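Local coordinates for 4-methyl-5(B-hydroxyethyl)-thiazole monophosphate biosynthesis enzyme (Vibrio cholerae O1 biovar El Tor, PDB 3OT1), which is of unknown function but belongs to the DJ-1/PfpI family and may take part in making the thiazole monophosphate precursor of thiamine, at residues Ile12-Ala17 with Ile27-Leu32; His156-Gln161 with Leu171-Leu176. All blocks are in the same frame, centred on the assembly; numbering follows the deposited sequence.

Contact 1. Residues Ile12-Ala17 with Ile27-Leu32; sequences ILVPVA and IIVDTL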
# COMPACT_ATOMS: atom_id res chain seq x y z
N ILE A 12 -0.46 16.24 -8.56
CA ILE A 12 -0.36 16.04 -7.11
C ILE A 12 1.11 15.96 -6.71
O ILE A 12 1.91 15.23 -7.31
CB ILE A 12 -1.02 14.69 -6.69
CG1 ILE A 12 -2.37 14.47 -7.39
CG2 ILE A 12 -1.12 14.64 -5.16
CD1 ILE A 12 -3.43 15.48 -6.99
N LEU A 13 1.45 16.66 -5.63
CA LEU A 13 2.77 16.60 -5.04
C LEU A 13 2.73 15.72 -3.80
O LEU A 13 1.91 15.96 -2.91
CB LEU A 13 3.26 18.00 -4.66
CG LEU A 13 4.64 18.07 -4.00
CD1 LEU A 13 5.73 17.47 -4.86
CD2 LEU A 13 4.97 19.54 -3.66
N VAL A 14 3.59 14.69 -3.76
CA VAL A 14 3.69 13.76 -2.64
C VAL A 14 5.12 13.81 -2.09
O VAL A 14 6.03 13.15 -2.61
CB VAL A 14 3.32 12.32 -3.04
CG1 VAL A 14 3.39 11.39 -1.83
CG2 VAL A 14 1.94 12.28 -3.66
N PRO A 15 5.34 14.59 -1.03
CA PRO A 15 6.66 14.59 -0.40
C PRO A 15 6.92 13.26 0.30
O PRO A 15 6.00 12.64 0.82
CB PRO A 15 6.53 15.70 0.64
CG PRO A 15 5.44 16.56 0.09
CD PRO A 15 4.46 15.59 -0.44
N VAL A 16 8.19 12.86 0.30
CA VAL A 16 8.64 11.68 1.01
C VAL A 16 9.92 12.01 1.76
O VAL A 16 10.70 12.86 1.33
CB VAL A 16 8.88 10.50 0.04
CG1 VAL A 16 7.55 10.07 -0.57
CG2 VAL A 16 9.91 10.81 -1.04
N ALA A 17 10.13 11.32 2.87
CA ALA A 17 11.32 11.52 3.69
C ALA A 17 11.79 10.19 4.22
O ALA A 17 11.08 9.19 4.22
CB ALA A 17 11.00 12.45 4.89
N ILE A 27 0.32 3.59 -1.68
CA ILE A 27 -1.12 3.56 -1.88
C ILE A 27 -1.60 4.90 -2.45
O ILE A 27 -2.40 4.93 -3.39
CB ILE A 27 -1.88 3.20 -0.59
CG1 ILE A 27 -1.65 1.73 -0.22
CG2 ILE A 27 -3.40 3.53 -0.73
CD1 ILE A 27 -2.07 1.36 1.20
N ILE A 28 -1.13 6.00 -1.88
CA ILE A 28 -1.52 7.32 -2.37
C ILE A 28 -1.09 7.48 -3.82
O ILE A 28 -1.91 7.86 -4.66
CB ILE A 28 -0.92 8.43 -1.48
CG1 ILE A 28 -1.55 8.40 -0.08
CG2 ILE A 28 -1.09 9.79 -2.14
CD1 ILE A 28 -0.73 9.09 1.01
N VAL A 29 0.17 7.24 -4.12
CA VAL A 29 0.66 7.49 -5.46
C VAL A 29 -0.07 6.61 -6.48
O VAL A 29 -0.55 7.09 -7.49
CB VAL A 29 2.19 7.26 -5.54
CG1 VAL A 29 2.65 7.31 -6.98
CG2 VAL A 29 2.93 8.30 -4.68
N ASP A 30 -0.12 5.32 -6.21
CA ASP A 30 -0.70 4.34 -7.13
C ASP A 30 -2.17 4.69 -7.39
O ASP A 30 -2.61 4.77 -8.54
CB ASP A 30 -0.51 2.94 -6.53
CG ASP A 30 -0.98 1.80 -7.37
OD1 ASP A 30 -1.97 1.89 -8.10
OD2 ASP A 30 -0.30 0.75 -7.23
N THR A 31 -2.93 4.91 -6.33
CA THR A 31 -4.35 5.19 -6.49
C THR A 31 -4.59 6.44 -7.30
O THR A 31 -5.46 6.48 -8.18
CB THR A 31 -5.05 5.25 -5.11
OG1 THR A 31 -4.84 4.01 -4.43
CG2 THR A 31 -6.55 5.45 -5.24
N LEU A 32 -3.81 7.48 -7.05
CA LEU A 32 -3.98 8.70 -7.82
C LEU A 32 -3.56 8.53 -9.28
O LEU A 32 -4.21 9.10 -10.16
CB LEU A 32 -3.21 9.85 -7.16
CG LEU A 32 -3.73 10.30 -5.80
CD1 LEU A 32 -2.72 11.21 -5.10
CD2 LEU A 32 -5.06 10.98 -5.97
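Leu-32 lays a single branch, CD1, across the side of Ile-12, meeting Ile-12 CG2 at 3.8 Å, with Ile-12 CG1 hardly farther from the same methyl. The two side chains run at about a right angle, and this one methyl bears on the fork of the isoleucine rather than on its far end. On Ile-12 the first torsion (chi1 -44°) sets CG2 anti to the backbone N and CG1 beside it, which spreads the two branches to either flank of CB, so that Leu-32 CD1 meets both. Two residues on, Val-14 touches two helix residues with one methyl: its CG2 is 4.2 Å from Ile-28 CG2 and equally 4.2 Å from Val-29 CG2. Strand 11-16 and helix 22-34 open a beta-alpha-beta crossover that returns through strand 38-43, whose backbone bonds to that of Ile-12 and Val-14. The segments run nearly antiparallel, at 160°, with axes 10.0 Å apart, so alternate strand residues meet successive turns of the helix. Val-39 of the returning strand touches both Val-14 and Leu-32, joining the hydrophobic layer to the next strand. Farther round the helix, Thr-31 OG1 reaches Ile-27 O at 2.8 Å from the opposite face of the carbonyl plane to Thr-31 N, so that one oxygen accepts two bonds. Ile-27, Val-29, Asp-30 and Thr-31 also pack on apolar side chains of a neighbouring subunit.

Contact 2. Residues His156-Gln161 with Leu171-Leu176; sequences HLLTSQ and LAMIAL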
# COMPACT_ATOMS: atom_id res chain seq x y z
N HIS A 156 -9.97 23.54 3.19
CA HIS A 156 -9.60 22.60 2.12
C HIS A 156 -8.64 21.54 2.65
O HIS A 156 -7.54 21.36 2.10
CB HIS A 156 -8.94 23.34 0.95
CG HIS A 156 -9.74 24.50 0.45
ND1 HIS A 156 -9.40 25.80 0.73
CD2 HIS A 156 -10.87 24.54 -0.27
CE1 HIS A 156 -10.29 26.61 0.17
NE2 HIS A 156 -11.20 25.86 -0.44
N LEU A 157 -9.03 20.86 3.72
CA LEU A 157 -8.13 19.94 4.43
C LEU A 157 -8.73 18.54 4.54
O LEU A 157 -9.84 18.36 5.04
CB LEU A 157 -7.83 20.47 5.84
CG LEU A 157 -6.92 19.58 6.67
CD1 LEU A 157 -5.51 19.56 6.10
CD2 LEU A 157 -6.94 19.99 8.15
N LEU A 158 -7.99 17.54 4.09
CA LEU A 158 -8.42 16.15 4.19
C LEU A 158 -7.42 15.42 5.08
O LEU A 158 -6.22 15.46 4.80
CB LEU A 158 -8.43 15.51 2.81
CG LEU A 158 -8.95 14.06 2.76
CD1 LEU A 158 -10.47 14.02 3.05
CD2 LEU A 158 -8.61 13.43 1.41
N THR A 159 -7.90 14.75 6.13
CA THR A 159 -7.03 13.96 6.95
C THR A 159 -7.55 12.54 7.14
O THR A 159 -8.73 12.26 6.92
CB THR A 159 -6.77 14.63 8.32
OG1 THR A 159 -8.02 14.90 8.97
CG2 THR A 159 -5.95 15.89 8.16
N SER A 160 -6.64 11.65 7.51
CA SER A 160 -7.01 10.26 7.70
C SER A 160 -6.05 9.60 8.69
O SER A 160 -5.08 10.20 9.11
CB SER A 160 -7.06 9.56 6.35
OG SER A 160 -7.60 8.26 6.38
N GLN A 161 -6.33 8.37 9.07
CA GLN A 161 -5.73 7.77 10.27
C GLN A 161 -4.51 6.87 10.11
O GLN A 161 -3.64 6.94 10.95
CB GLN A 161 -6.81 6.99 11.03
CG GLN A 161 -7.96 7.88 11.54
CD GLN A 161 -8.79 7.20 12.57
OE1 GLN A 161 -8.41 6.15 13.12
NE2 GLN A 161 -9.91 7.81 12.91
N LEU A 171 -8.88 7.56 -2.31
CA LEU A 171 -10.12 7.59 -3.08
C LEU A 171 -10.94 8.84 -2.76
O LEU A 171 -11.54 9.43 -3.67
CB LEU A 171 -10.91 6.32 -2.87
CG LEU A 171 -10.26 5.07 -3.49
CD1 LEU A 171 -10.86 3.79 -2.89
CD2 LEU A 171 -10.30 5.07 -5.01
N ALA A 172 -10.97 9.25 -1.49
CA ALA A 172 -11.65 10.50 -1.12
C ALA A 172 -10.98 11.70 -1.79
O ALA A 172 -11.66 12.63 -2.22
CB ALA A 172 -11.63 10.67 0.39
N MSE A 173 -9.66 11.69 -1.88
CA MSE A 173 -8.95 12.74 -2.60
C MSE A 173 -9.42 12.83 -4.04
O MSE A 173 -9.69 13.91 -4.55
CB MSE A 173 -7.44 12.51 -2.62
CG MSE A 173 -6.68 12.75 -1.35
SE MSE A 173 -4.78 12.59 -1.59
CE MSE A 173 -4.79 13.83 -2.63
N ILE A 174 -9.53 11.69 -4.70
CA ILE A 174 -10.04 11.67 -6.07
C ILE A 174 -11.45 12.23 -6.14
O ILE A 174 -11.76 13.04 -7.04
CB ILE A 174 -9.99 10.25 -6.67
CG1 ILE A 174 -8.55 9.76 -6.81
CG2 ILE A 174 -10.67 10.21 -8.05
CD1 ILE A 174 -8.44 8.22 -6.90
N ALA A 175 -12.31 11.80 -5.23
CA ALA A 175 -13.69 12.29 -5.22
C ALA A 175 -13.72 13.82 -5.11
O ALA A 175 -14.49 14.48 -5.83
CB ALA A 175 -14.48 11.63 -4.12
N LEU A 176 -12.89 14.38 -4.23
CA LEU A 176 -12.85 15.84 -4.03
C LEU A 176 -12.31 16.56 -5.24
O LEU A 176 -12.80 17.63 -5.62
CB LEU A 176 -12.01 16.19 -2.80
CG LEU A 176 -12.64 15.82 -1.47
CD1 LEU A 176 -11.63 15.84 -0.36
CD2 LEU A 176 -13.82 16.74 -1.13
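An unusually close carbon pair marks this contact: Leu-158 CD2 approaches Met-173 CG, of a selenomethionine, to 3.4 Å, tighter than ordinary van der Waals packing. It lies in the alpha/beta sandwich of the DJ-1/PfpI family, where helix 166-178 follows strand 157-160 in the chain and folds back over the sheet, running at 163° to the strand with the short axes 9.9 Å apart. Within the two segments the strand contributes a single side chain. Leu-158 stands up from the sheet with CG anti to its backbone N (chi1 -176°), and its two methyls part company between successive turns of the helix. CD2 goes to the near turn, where besides Met-173 CG it meets Ala-172 CB at 4.2 Å and lies 3.9 Å from the backbone N of Met-173; the small alanine side chain probably allows the methyl to come close to the helix backbone. The other branch is directed one turn farther on, to Leu-176. Both Met-173 and Leu-176 cross Leu-158 obliquely. Leu-158 also touches Leu-106 and Ala-108 on strand 106-110 to one side in the sheet, and Val-149 on strand 149-152 to the other. Just before Leu-158, His-156 and Leu-157 together face one residue of strand 149-152 in a G1 beta bulge, His-156 taking a backbone conformation with positive phi. At the other end Ser-160 OG is hydrogen-bonded to Arg-148 O and Thr-165 OG1, joining the strand's end to the residue before strand 149-152 and to Thr-165, just ahead of helix 166-178. Toward the more open end of the contact, Leu-158 CD1 and Leu-176 CD1 meet methyl to methyl at 4.0 Å.

In the fold
Contacts 1 and 2 show one principle twice: a strand is covered by a helix running back nearly antiparallel to it. Their centres lie about 13 Å apart, and strands 74-77 and 106-110 separate their strands in the shared sheet. The helices meet directly. Leu-32 CD2 packs on Ile-174 CG1 at 3.8 Å, and Thr-31 CG2 on Leu-171 CD2 at 3.8 Å. In this family the nucleophile elbow usually follows a central strand, probably 106-110 here, which borders the strand of contact 2.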